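Local structure of acetylxylan esterase A (Aspergillus awamori, 5X6S) at residues 18-23 and 43-48; 148-153 and 162-167; 127-132 and 190-195; 117-122 and 257-262. The protein removes acetyl side groups from acetylated xylan and xylo-oligosaccharides as a secreted serine esterase of carbohydrate esterase family 1, aiding breakdown of plant hemicellulose. One frame throughout, in Å; residues are numbered along the deposited sequence.

Interaction 1 of 4, residues 18-23 and 43-48; sequences GMYIYV and TGPGYY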
loop_
_atom_site.group_PDB
_atom_site.type_symbol
_atom_site.label_atom_id
_atom_site.label_comp_id
_atom_site.label_asym_id
_atom_site.label_seq_id
_atom_site.Cartn_x
_atom_site.Cartn_y
_atom_site.Cartn_z
ATOM N N GLY A 18 16.458 -11.210 13.227
ATOM C CA GLY A 18 17.283 -11.532 12.034
ATOM C C GLY A 18 16.497 -11.444 10.729
ATOM O O GLY A 18 15.291 -11.684 10.724
ATOM N N MET A 19 17.162 -11.115 9.631
ATOM C CA MET A 19 16.532 -11.076 8.342
ATOM C C MET A 19 17.302 -11.953 7.366
ATOM O O MET A 19 18.507 -11.747 7.191
ATOM C CB MET A 19 16.483 -9.657 7.792
ATOM C CG MET A 19 15.942 -9.581 6.403
ATOM S SD MET A 19 15.876 -7.921 5.765
ATOM C CE MET A 19 15.389 -8.204 4.067
ATOM N N TYR A 20 16.634 -12.925 6.782
ATOM C CA TYR A 20 17.215 -13.749 5.720
ATOM C C TYR A 20 16.316 -13.696 4.525
ATOM O O TYR A 20 15.089 -13.768 4.659
ATOM C CB TYR A 20 17.424 -15.197 6.145
ATOM C CG TYR A 20 18.329 -15.347 7.365
ATOM C CD1 TYR A 20 17.851 -15.118 8.633
ATOM C CD2 TYR A 20 19.656 -15.673 7.228
ATOM C CE1 TYR A 20 18.646 -15.283 9.766
ATOM C CE2 TYR A 20 20.480 -15.836 8.344
ATOM C CZ TYR A 20 19.964 -15.630 9.610
ATOM O OH TYR A 20 20.762 -15.718 10.710
ATOM N N ILE A 21 16.897 -13.585 3.337
ATOM C CA ILE A 21 16.109 -13.608 2.101
ATOM C C ILE A 21 16.552 -14.655 1.108
ATOM O O ILE A 21 17.753 -14.948 0.970
ATOM C CB ILE A 21 16.075 -12.244 1.388
ATOM C CG1 ILE A 21 17.465 -11.798 0.949
ATOM C CG2 ILE A 21 15.530 -11.201 2.320
ATOM C CD1 ILE A 21 17.384 -10.526 0.071
ATOM N N TYR A 22 15.583 -15.259 0.430
ATOM C CA TYR A 22 15.883 -16.092 -0.701
ATOM C C TYR A 22 15.558 -15.317 -1.960
ATOM O O TYR A 22 14.393 -15.005 -2.225
ATOM C CB TYR A 22 15.140 -17.422 -0.701
ATOM C CG TYR A 22 15.540 -18.300 -1.873
ATOM C CD1 TYR A 22 16.676 -19.109 -1.818
ATOM C CD2 TYR A 22 14.800 -18.329 -3.031
ATOM C CE1 TYR A 22 17.062 -19.900 -2.938
ATOM C CE2 TYR A 22 15.154 -19.117 -4.116
ATOM C CZ TYR A 22 16.300 -19.913 -4.059
ATOM O OH TYR A 22 16.639 -20.702 -5.143
ATOM N N VAL A 23 16.597 -15.081 -2.763
ATOM C CA VAL A 23 16.431 -14.439 -4.067
ATOM C C VAL A 23 16.594 -15.514 -5.154
ATOM O O VAL A 23 17.685 -16.077 -5.291
ATOM C CB VAL A 23 17.450 -13.291 -4.294
ATOM C CG1 VAL A 23 17.173 -12.592 -5.613
ATOM C CG2 VAL A 23 17.386 -12.262 -3.165
ATOM N N THR A 43 13.873 -20.970 13.267
ATOM C CA THR A 43 14.594 -19.793 12.869
ATOM C C THR A 43 14.151 -19.506 11.430
ATOM O O THR A 43 13.486 -20.349 10.819
ATOM C CB THR A 43 16.142 -20.033 12.849
ATOM O OG1 THR A 43 16.469 -21.028 11.847
ATOM C CG2 THR A 43 16.659 -20.360 14.238
ATOM N N GLY A 44 14.508 -18.331 10.917
ATOM C CA GLY A 44 14.226 -17.969 9.529
ATOM C C GLY A 44 14.783 -19.021 8.529
ATOM O O GLY A 44 14.041 -19.563 7.687
ATOM N N PRO A 45 16.103 -19.305 8.637
ATOM C CA PRO A 45 16.675 -20.343 7.763
ATOM C C PRO A 45 16.024 -21.711 7.934
ATOM O O PRO A 45 15.879 -22.452 6.974
ATOM C CB PRO A 45 18.133 -20.324 8.132
ATOM C CG PRO A 45 18.374 -18.916 8.673
ATOM C CD PRO A 45 17.136 -18.612 9.442
ATOM N N GLY A 46 15.654 -22.072 9.150
ATOM C CA GLY A 46 14.860 -23.282 9.366
ATOM C C GLY A 46 13.552 -23.342 8.625
ATOM O O GLY A 46 13.178 -24.393 8.118
ATOM N N TYR A 47 12.830 -22.220 8.553
ATOM C CA TYR A 47 11.566 -22.208 7.881
ATOM C C TYR A 47 11.802 -22.231 6.367
ATOM O O TYR A 47 11.057 -22.844 5.641
ATOM C CB TYR A 47 10.752 -20.987 8.279
ATOM C CG TYR A 47 9.245 -21.134 8.099
ATOM C CD1 TYR A 47 8.546 -22.154 8.738
ATOM C CD2 TYR A 47 8.515 -20.232 7.326
ATOM C CE1 TYR A 47 7.164 -22.301 8.593
ATOM C CE2 TYR A 47 7.103 -20.351 7.176
ATOM C CZ TYR A 47 6.439 -21.384 7.829
ATOM O OH TYR A 47 5.075 -21.523 7.723
ATOM N N TYR A 48 12.871 -21.572 5.933
ATOM C CA TYR A 48 13.358 -21.706 4.539
ATOM C C TYR A 48 13.546 -23.184 4.157
ATOM O O TYR A 48 13.072 -23.633 3.079
ATOM C CB TYR A 48 14.660 -20.911 4.371
ATOM C CG TYR A 48 15.481 -21.334 3.180
ATOM C CD1 TYR A 48 15.101 -20.978 1.886
ATOM C CD2 TYR A 48 16.621 -22.132 3.333
ATOM C CE1 TYR A 48 15.865 -21.337 0.770
ATOM C CE2 TYR A 48 17.368 -22.518 2.231
ATOM C CZ TYR A 48 17.008 -22.115 0.961
ATOM O OH TYR A 48 17.736 -22.502 -0.121
#
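Two tyrosines of strand 18-23, Tyr20 and Tyr22, meet Pro45 and Tyr48 of the short helix 44-49, which packs on the outer part of the central sheet of this alpha/beta-hydrolase. The contact is wholly apolar across the two segments. Its first element is a CH-pi interaction: Pro45 CG stands 3.5 Å from the centroid of the Tyr20 ring, over the centre of one face. Pro45 CD lies over the same face nearer one side, 3.7 Å from Tyr20 CD1. With CG anti to the carbonyl carbon (chi1 -58°), the Tyr20 ring offers this face to Pro45. Leu4 of the neighbouring strand 3-7 also touches Pro45.

The second element is an aromatic pair. The rings of Tyr22 and Tyr48 are inclined by 27°, but with centroids 5.7 Å apart they are slid so far that they hardly overlap; the touch is made by Tyr48 CE1 on Tyr22 CD1, 3.5 Å apart. Tyr48 also meets Tyr66 edge-to-face, while the hydroxyl of Tyr22 is hydrogen-bonded to Glu58 in helix 53-60.

Thr43 is the N-cap of the helix, and its carbonyl accepts from Tyr47 N as the first turn closes. Gly44 N, at the start of that turn, is hydrogen-bonded to the side chain of Ser68 in strand 63-68. The side chain of Thr43 completes the cap: its OG1 accepts from Gly46 N at 3.0 Å, with an N-H...O angle of 159°.

Interaction 2 of 4, residues 148-153 and 162-167; sequences GCFYSN and STCAQG. With NAG (2-acetamido-2-deoxy-beta-D-glucopyranose), chain C.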
loop_
_atom_site.group_PDB
_atom_site.type_symbol
_atom_site.label_atom_id
_atom_site.label_comp_id
_atom_site.label_asym_id
_atom_site.label_seq_id
_atom_site.Cartn_x
_atom_site.Cartn_y
_atom_site.Cartn_z
ATOM N N GLY A 148 -3.776 -10.023 18.913
ATOM C CA GLY A 148 -4.003 -9.519 20.252
ATOM C C GLY A 148 -4.516 -10.577 21.204
ATOM O O GLY A 148 -4.708 -10.284 22.350
ATOM N N CYS A 149 -4.692 -11.816 20.744
ATOM C CA CYS A 149 -5.011 -12.932 21.649
ATOM C C CYS A 149 -3.862 -13.243 22.611
ATOM O O CYS A 149 -4.081 -13.723 23.736
ATOM C CB CYS A 149 -5.432 -14.160 20.823
ATOM S SG CYS A 149 -6.322 -15.478 21.739
ATOM N N PHE A 150 -2.615 -12.963 22.193
ATOM C CA PHE A 150 -1.468 -13.178 23.068
ATOM C C PHE A 150 -1.051 -11.930 23.813
ATOM O O PHE A 150 -0.006 -11.924 24.479
ATOM C CB PHE A 150 -0.251 -13.791 22.334
ATOM C CG PHE A 150 -0.091 -15.280 22.526
ATOM C CD1 PHE A 150 -1.210 -16.136 22.546
ATOM C CD2 PHE A 150 1.180 -15.844 22.652
ATOM C CE1 PHE A 150 -1.052 -17.509 22.685
ATOM C CE2 PHE A 150 1.348 -17.225 22.772
ATOM C CZ PHE A 150 0.213 -18.062 22.800
ATOM N N TYR A 151 -1.863 -10.897 23.717
ATOM C CA TYR A 151 -1.712 -9.709 24.598
ATOM C C TYR A 151 -1.230 -10.114 25.990
ATOM O O TYR A 151 -1.751 -11.061 26.611
ATOM C CB TYR A 151 -3.049 -8.975 24.689
ATOM C CG TYR A 151 -3.112 -7.877 25.719
ATOM C CD1 TYR A 151 -2.623 -6.591 25.442
ATOM C CD2 TYR A 151 -3.694 -8.117 26.984
ATOM C CE1 TYR A 151 -2.721 -5.570 26.382
ATOM C CE2 TYR A 151 -3.779 -7.125 27.937
ATOM C CZ TYR A 151 -3.313 -5.866 27.652
ATOM O OH TYR A 151 -3.422 -4.917 28.628
ATOM N N SER A 152 -0.215 -9.412 26.481
ATOM C CA SER A 152 0.243 -9.564 27.860
ATOM C C SER A 152 -0.274 -8.400 28.703
ATOM O O SER A 152 0.027 -7.224 28.425
ATOM C CB SER A 152 1.757 -9.618 27.973
ATOM O OG SER A 152 2.141 -9.353 29.296
ATOM N N ASN A 153 -1.053 -8.738 29.743
ATOM C CA ASN A 153 -1.544 -7.726 30.674
ATOM C C ASN A 153 -0.480 -7.071 31.546
ATOM O O ASN A 153 -0.811 -6.153 32.269
ATOM C CB ASN A 153 -2.757 -8.217 31.516
ATOM C CG ASN A 153 -2.407 -9.298 32.534
ATOM O OD1 ASN A 153 -1.266 -9.495 32.935
ATOM N ND2 ASN A 153 -3.429 -10.015 32.958
ATOM N N SER A 162 -1.447 -18.632 28.008
ATOM C CA SER A 162 -2.180 -19.913 28.148
ATOM C C SER A 162 -3.679 -19.817 27.981
ATOM O O SER A 162 -4.286 -20.697 27.384
ATOM C CB SER A 162 -1.878 -20.530 29.515
ATOM O OG SER A 162 -0.507 -20.865 29.573
ATOM N N THR A 163 -4.307 -18.763 28.502
ATOM C CA THR A 163 -5.766 -18.656 28.374
ATOM C C THR A 163 -6.153 -18.672 26.889
ATOM O O THR A 163 -7.148 -19.300 26.475
ATOM C CB THR A 163 -6.299 -17.362 29.022
ATOM O OG1 THR A 163 -5.627 -17.143 30.274
ATOM C CG2 THR A 163 -7.724 -17.482 29.272
ATOM N N CYS A 164 -5.389 -17.904 26.095
ATOM C CA CYS A 164 -5.621 -17.830 24.651
ATOM C C CYS A 164 -5.352 -19.182 24.012
ATOM O O CYS A 164 -6.224 -19.722 23.337
ATOM C CB CYS A 164 -4.748 -16.738 24.010
ATOM S SG CYS A 164 -4.818 -16.735 22.230
ATOM N N ALA A 165 -4.165 -19.728 24.240
ATOM C CA ALA A 165 -3.730 -20.995 23.582
ATOM C C ALA A 165 -4.724 -22.149 23.891
ATOM O O ALA A 165 -5.047 -22.971 23.018
ATOM C CB ALA A 165 -2.340 -21.361 24.012
ATOM N N GLN A 166 -5.212 -22.180 25.132
ATOM C CA GLN A 166 -6.201 -23.226 25.534
ATOM C C GLN A 166 -7.567 -23.055 24.904
ATOM O O GLN A 166 -8.417 -23.970 24.996
ATOM C CB GLN A 166 -6.363 -23.282 27.053
ATOM C CG GLN A 166 -5.185 -23.845 27.811
ATOM C CD GLN A 166 -5.118 -23.276 29.222
ATOM O OE1 GLN A 166 -6.096 -22.677 29.729
ATOM N NE2 GLN A 166 -3.957 -23.421 29.861
ATOM N N GLY A 167 -7.816 -21.907 24.291
ATOM C CA GLY A 167 -9.084 -21.642 23.620
ATOM C C GLY A 167 -10.130 -21.055 24.573
ATOM O O GLY A 167 -11.346 -21.125 24.292
HETATM C C1 NAG C . -4.253 -13.238 27.765
HETATM C C2 NAG C . -4.139 -12.062 28.745
HETATM C C3 NAG C . -5.488 -11.381 28.987
HETATM C C4 NAG C . -6.167 -10.997 27.675
HETATM C C5 NAG C . -6.164 -12.196 26.708
HETATM C C6 NAG C . -6.639 -11.783 25.331
HETATM C C7 NAG C . -2.491 -12.246 30.553
HETATM C C8 NAG C . -2.114 -12.938 31.823
HETATM N N2 NAG C . -3.632 -12.585 29.995
HETATM O O3 NAG C . -5.263 -10.258 29.817
HETATM O O4 NAG C . -7.520 -10.594 27.801
HETATM O O5 NAG C . -4.904 -12.844 26.566
HETATM O O6 NAG C . -6.650 -12.947 24.517
HETATM O O7 NAG C . -1.716 -11.411 30.070
#
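Cys149 and Cys164 are joined by a disulfide that ties a type I beta turn, Gly148 to Tyr151, to the short helix 162-165. Both cysteines hold SG anti to the backbone N, which extends the two side chains toward each other across the gap. The bridge, 2.0 Å from Cys149 SG to Cys164 SG, has a chi3 of 117°, wider than the usual right-angled twist.

Phe150, the next residue of the turn, adds a sulfur-aromatic contact. Its chi1 of -100° lies away from the staggered values and swings the ring beside the bridge, where Cys164 SG sits at the ring edge, in its plane, 3.7 Å from Phe150 CD1. The adjacent Phe150 CE1 lies 4.3 Å from Ala165 CB, and Trp160 meets Phe150 edge-to-face. The helix ends in a Schellman motif, Gly167 having positive phi.

Against the backbone of 148-153 lies the N-acetylglucosamine of a glycan carried by the protein itself, with Asn161 as its predicted attachment site. Tyr151 presents a ring edge to the sugar, with O3 of the sugar in the ring plane. The side-chain amide of Asn153 lies close to the acetamido group. Two hydrogen bonds to the backbone hold the sugar at separate points: its O6 donates to Cys149 O over 2.8 Å, and its O7 accepts from Asn153 N, also over 2.8 Å, in a nearly straight bond of 178°.

Interaction 3 of 4, residues 127-132 and 190-195; sequences VMAATY and SRPRMQ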
loop_
_atom_site.group_PDB
_atom_site.type_symbol
_atom_site.label_atom_id
_atom_site.label_comp_id
_atom_site.label_asym_id
_atom_site.label_seq_id
_atom_site.Cartn_x
_atom_site.Cartn_y
_atom_site.Cartn_z
ATOM N N VAL A 127 -0.751 -10.524 13.576
ATOM C CA VAL A 127 -0.226 -9.257 14.152
ATOM C C VAL A 127 0.251 -8.314 13.036
ATOM O O VAL A 127 -0.056 -7.085 13.038
ATOM C CB VAL A 127 0.848 -9.501 15.223
ATOM C CG1 VAL A 127 1.542 -8.189 15.637
ATOM C CG2 VAL A 127 0.240 -10.141 16.474
ATOM N N MET A 128 0.974 -8.859 12.065
ATOM C CA MET A 128 1.483 -8.041 10.922
ATOM C C MET A 128 0.332 -7.453 10.119
ATOM O O MET A 128 0.395 -6.319 9.666
ATOM C CB MET A 128 2.352 -8.871 9.979
ATOM C CG MET A 128 3.729 -9.316 10.555
ATOM S SD MET A 128 4.732 -7.939 11.195
ATOM C CE MET A 128 4.775 -6.891 9.723
ATOM N N ALA A 129 -0.716 -8.244 9.904
ATOM C CA ALA A 129 -1.894 -7.755 9.189
ATOM C C ALA A 129 -2.528 -6.541 9.911
ATOM O O ALA A 129 -3.014 -5.629 9.275
ATOM C CB ALA A 129 -2.910 -8.873 9.017
ATOM N N ALA A 130 -2.567 -6.587 11.223
ATOM C CA ALA A 130 -3.176 -5.556 12.064
ATOM C C ALA A 130 -2.286 -4.341 12.291
ATOM O O ALA A 130 -2.792 -3.210 12.397
ATOM C CB ALA A 130 -3.535 -6.158 13.395
ATOM N N THR A 131 -0.981 -4.551 12.402
ATOM C CA THR A 131 -0.058 -3.457 12.760
ATOM C C THR A 131 0.494 -2.737 11.516
ATOM O O THR A 131 0.698 -1.531 11.571
ATOM C CB THR A 131 1.125 -3.936 13.627
ATOM O OG1 THR A 131 1.725 -5.102 13.043
ATOM C CG2 THR A 131 0.688 -4.243 15.076
ATOM N N TYR A 132 0.768 -3.483 10.429
ATOM C CA TYR A 132 1.244 -2.936 9.130
ATOM C C TYR A 132 0.315 -3.331 7.952
ATOM O O TYR A 132 0.766 -3.833 6.932
ATOM C CB TYR A 132 2.762 -3.266 8.899
ATOM C CG TYR A 132 3.538 -2.789 10.071
ATOM C CD1 TYR A 132 4.060 -1.491 10.105
ATOM C CD2 TYR A 132 3.667 -3.580 11.222
ATOM C CE1 TYR A 132 4.704 -1.021 11.222
ATOM C CE2 TYR A 132 4.321 -3.115 12.346
ATOM C CZ TYR A 132 4.817 -1.813 12.338
ATOM O OH TYR A 132 5.424 -1.333 13.468
ATOM N N SER A 190 -6.192 0.190 2.873
ATOM C CA SER A 190 -6.031 -1.175 2.417
ATOM C C SER A 190 -5.628 -2.086 3.559
ATOM O O SER A 190 -4.759 -1.714 4.363
ATOM C CB SER A 190 -4.899 -1.114 1.398
ATOM O OG SER A 190 -4.678 -2.352 0.812
ATOM N N ARG A 191 -6.209 -3.284 3.624
ATOM C CA ARG A 191 -5.717 -4.335 4.540
ATOM C C ARG A 191 -5.553 -5.669 3.765
ATOM O O ARG A 191 -6.239 -5.865 2.742
ATOM C CB ARG A 191 -6.693 -4.532 5.677
ATOM C CG ARG A 191 -7.123 -3.252 6.417
ATOM C CD ARG A 191 -8.181 -3.575 7.485
ATOM N NE ARG A 191 -8.442 -2.403 8.313
ATOM C CZ ARG A 191 -7.832 -2.123 9.456
ATOM N NH1 ARG A 191 -6.940 -2.948 9.949
ATOM N NH2 ARG A 191 -8.114 -0.984 10.112
ATOM N N PRO A 192 -4.679 -6.568 4.226
ATOM C CA PRO A 192 -4.567 -7.821 3.440
ATOM C C PRO A 192 -5.837 -8.690 3.483
ATOM O O PRO A 192 -6.469 -8.807 4.554
ATOM C CB PRO A 192 -3.401 -8.566 4.115
ATOM C CG PRO A 192 -3.321 -7.981 5.509
ATOM C CD PRO A 192 -3.750 -6.547 5.367
ATOM N N ARG A 193 -6.139 -9.328 2.358
ATOM C CA ARG A 193 -7.137 -10.409 2.312
ATOM C C ARG A 193 -6.598 -11.563 3.180
ATOM O O ARG A 193 -5.463 -12.000 2.978
ATOM C CB ARG A 193 -7.345 -10.852 0.886
ATOM C CG ARG A 193 -7.812 -9.783 -0.059
ATOM C CD ARG A 193 -7.938 -10.343 -1.500
ATOM N NE ARG A 193 -6.638 -10.516 -2.190
ATOM C CZ ARG A 193 -6.002 -11.680 -2.328
ATOM N NH1 ARG A 193 -6.521 -12.778 -1.839
ATOM N NH2 ARG A 193 -4.828 -11.732 -2.953
ATOM N N MET A 194 -7.390 -12.036 4.151
ATOM C CA MET A 194 -6.976 -13.018 5.115
ATOM C C MET A 194 -7.481 -14.428 4.792
ATOM O O MET A 194 -8.661 -14.620 4.529
ATOM C CB MET A 194 -7.446 -12.649 6.512
ATOM C CG MET A 194 -7.050 -11.281 7.019
ATOM S SD MET A 194 -5.228 -11.038 7.010
ATOM C CE MET A 194 -4.763 -12.202 8.235
ATOM N N GLN A 195 -6.584 -15.406 4.872
ATOM C CA GLN A 195 -6.916 -16.825 4.742
ATOM C C GLN A 195 -6.392 -17.534 5.951
ATOM O O GLN A 195 -5.166 -17.519 6.226
ATOM C CB GLN A 195 -6.274 -17.398 3.478
ATOM C CG GLN A 195 -6.540 -18.853 3.239
ATOM C CD GLN A 195 -5.837 -19.337 1.971
ATOM O OE1 GLN A 195 -4.587 -19.343 1.892
ATOM N NE2 GLN A 195 -6.621 -19.698 0.961
HETATM O O HOH W 1 -5.701 -5.415 8.673
HETATM O O HOH W 2 -5.387 -2.652 12.454
#
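Met194 starts with CG anti to its carbonyl carbon (chi1 -55°) and then bends twice, at chi2 (-57°) and chi3 (-67°), a folded course that lays its sulfur and methyl against the CB of Ala129. The distance from Met194 SD to Ala129 CB is 3.8 Å, and Met194 CE touches the same methyl. Pro192, just ahead of strand 193-199, presses on it too: its ring corner CG comes to 3.6 Å from Ala129 CB. One small side chain on helix 120-131 is thus shared by a proline ring and a methionine end, and Trp217 of helix 208-221 packs against both Ala129 and Met194.

Beside this apolar patch, two waters link the segments. Arg191 lies along the flank of the helix, and its NH1 donates to both, each lying in the plane of the guanidinium group at its edge. Water 1 donates in turn to Ala129 O at 2.8 Å, and water 2 is hydrogen-bonded to Ala130 O at 2.7 Å, so one arginine nitrogen serves two consecutive carbonyls in the last turn of the helix. Within that turn, Thr131 OG1 donates to Val127 O, which already accepts from Thr131 N; the hydroxyl approaches from above the carbonyl plane. The whole is helix-on-sheet packing, the C-terminal end of helix 120-131 lying against the start of a parallel central strand, as in the alpha/beta-hydrolase fold.

Interaction 4 of 4, residues 117-122 and 257-262; sequences GSSSGA and VGHTVP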
loop_
_atom_site.group_PDB
_atom_site.type_symbol
_atom_site.label_atom_id
_atom_site.label_comp_id
_atom_site.label_asym_id
_atom_site.label_seq_id
_atom_site.Cartn_x
_atom_site.Cartn_y
_atom_site.Cartn_z
ATOM N N GLY A 117 2.753 -17.741 7.866
ATOM C CA GLY A 117 3.484 -18.269 8.979
ATOM C C GLY A 117 2.761 -19.426 9.615
ATOM O O GLY A 117 1.571 -19.610 9.354
ATOM N N SER A 118 3.488 -20.229 10.399
ATOM C CA SER A 118 2.929 -21.358 11.101
ATOM C C SER A 118 3.120 -21.173 12.623
ATOM O O SER A 118 4.133 -20.705 13.064
ATOM C CB SER A 118 3.571 -22.689 10.621
ATOM O OG SER A 118 3.258 -22.885 9.259
ATOM N N SER A 119 2.120 -21.586 13.397
ATOM C CA SER A 119 2.142 -21.579 14.856
ATOM C C SER A 119 2.479 -20.161 15.386
ATOM O O SER A 119 1.758 -19.256 15.058
ATOM C CB SER A 119 3.062 -22.702 15.356
ATOM O OG SER A 119 2.987 -22.870 16.763
ATOM N N SER A 120 3.558 -19.973 16.139
ATOM C CA SER A 120 4.013 -18.639 16.549
ATOM C C SER A 120 4.084 -17.676 15.360
ATOM O O SER A 120 3.673 -16.515 15.447
ATOM C CB SER A 120 5.352 -18.713 17.276
ATOM O OG SER A 120 5.667 -17.459 17.944
ATOM N N GLY A 121 4.515 -18.186 14.230
ATOM C CA GLY A 121 4.606 -17.358 13.013
ATOM C C GLY A 121 3.260 -17.039 12.436
ATOM O O GLY A 121 3.090 -15.978 11.819
ATOM N N ALA A 122 2.283 -17.936 12.646
ATOM C CA ALA A 122 0.901 -17.609 12.247
ATOM C C ALA A 122 0.292 -16.559 13.181
ATOM O O ALA A 122 -0.486 -15.699 12.715
ATOM C CB ALA A 122 0.043 -18.841 12.186
ATOM N N VAL A 257 -6.913 -32.880 11.757
ATOM C CA VAL A 257 -5.531 -32.360 11.720
ATOM C C VAL A 257 -5.242 -31.581 13.009
ATOM O O VAL A 257 -6.107 -30.847 13.544
ATOM C CB VAL A 257 -5.300 -31.472 10.446
ATOM C CG1 VAL A 257 -3.888 -30.860 10.388
ATOM C CG2 VAL A 257 -5.603 -32.248 9.175
ATOM N N GLY A 258 -4.055 -31.797 13.550
ATOM C CA GLY A 258 -3.606 -31.099 14.736
ATOM C C GLY A 258 -2.706 -29.888 14.449
ATOM O O GLY A 258 -2.929 -29.131 13.488
ATOM N N HIS A 259 -1.733 -29.716 15.316
ATOM C CA HIS A 259 -0.802 -28.599 15.241
ATOM C C HIS A 259 0.430 -29.002 14.472
ATOM O O HIS A 259 1.140 -29.890 14.921
ATOM C CB HIS A 259 -0.400 -28.164 16.655
ATOM C CG HIS A 259 0.138 -26.768 16.719
ATOM N ND1 HIS A 259 -0.650 -25.652 16.533
ATOM C CD2 HIS A 259 1.397 -26.312 16.922
ATOM C CE1 HIS A 259 0.102 -24.564 16.628
ATOM N NE2 HIS A 259 1.341 -24.938 16.878
ATOM N N THR A 260 0.712 -28.408 13.311
ATOM C CA THR A 260 -0.092 -27.399 12.611
ATOM C C THR A 260 -0.724 -28.027 11.359
ATOM O O THR A 260 -0.441 -29.177 10.998
ATOM C CB THR A 260 0.829 -26.245 12.097
ATOM O OG1 THR A 260 1.862 -26.809 11.290
ATOM C CG2 THR A 260 1.474 -25.491 13.229
ATOM N N VAL A 261 -1.575 -27.268 10.696
ATOM C CA VAL A 261 -2.043 -27.607 9.378
ATOM C C VAL A 261 -0.824 -27.463 8.448
ATOM O O VAL A 261 -0.190 -26.395 8.418
ATOM C CB VAL A 261 -3.164 -26.665 8.884
ATOM C CG1 VAL A 261 -3.524 -26.962 7.428
ATOM C CG2 VAL A 261 -4.424 -26.743 9.779
ATOM N N PRO A 262 -0.487 -28.528 7.715
ATOM C CA PRO A 262 0.699 -28.445 6.818
ATOM C C PRO A 262 0.494 -27.356 5.778
ATOM O O PRO A 262 -0.614 -27.148 5.338
ATOM C CB PRO A 262 0.726 -29.804 6.085
ATOM C CG PRO A 262 -0.438 -30.608 6.611
ATOM C CD PRO A 262 -1.164 -29.843 7.684
HETATM O O HOH W 3 2.257 -25.452 8.990
#
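Ser119 stands at the strained turn between strand 113-118 and helix 120-131, with phi 54° and psi -120°, and faces a loop in which the peptide bond before Thr260 is cis. With OG anti to the backbone N (chi1 -172°), Ser119 directs its hydroxyl at the imidazole of His259. The hydrogen bond between Ser119 OG and His259 NE2 is short, 2.6 Å, and OG lies in the ring plane at its edge. The other ring nitrogen, ND1, is hydrogen-bonded to Asp202. This geometry is consistent with a Ser-His-Asp triad, and the Gly-Ser-Ser-Ser-Gly sequence and strained backbone fit a nucleophile elbow; Ser119 is probably the serine of the charge relay system, as in related esterases.

Thr260 packs over one face of the imidazole. Its CG2 lies 3.6 Å above the plane of the His259 ring, over its centre, and also approaches Ser119 CB at 3.9 Å. A single water, water 3, also joins the two segments: it is hydrogen-bonded to Ser118 OG at 2.8 Å and to Thr260 OG1 at 2.7 Å, and donates to Val261 O. Ser118 OG has Tyr47 as a further partner.

The turn itself is set in the middle of the sheet, Ser118 pairing with strand 33-37 and Gly117 with strand 138-142, while the histidine loop runs from strand 249-254 to helix 265-272.

Following the chain from the N terminus, interaction 1 closes first, a short loop that brings helix 44-49 back onto strand 18-23, and it ends before the others begin. Interaction 4 then opens at the turn into helix 120-131 and closes the longest loop, returning only at 257-262. Interaction 3 is nested within it, starting further along the same helix 120-131 and closing at strand 193-199; interaction 2 is nested inside both, a small disulfide-closed loop. Interactions 1 and 4 touch directly through Tyr47 OH and Ser118 OG, 2.7 Å apart. Interactions 1, 3 and 4 all reach the central sheet.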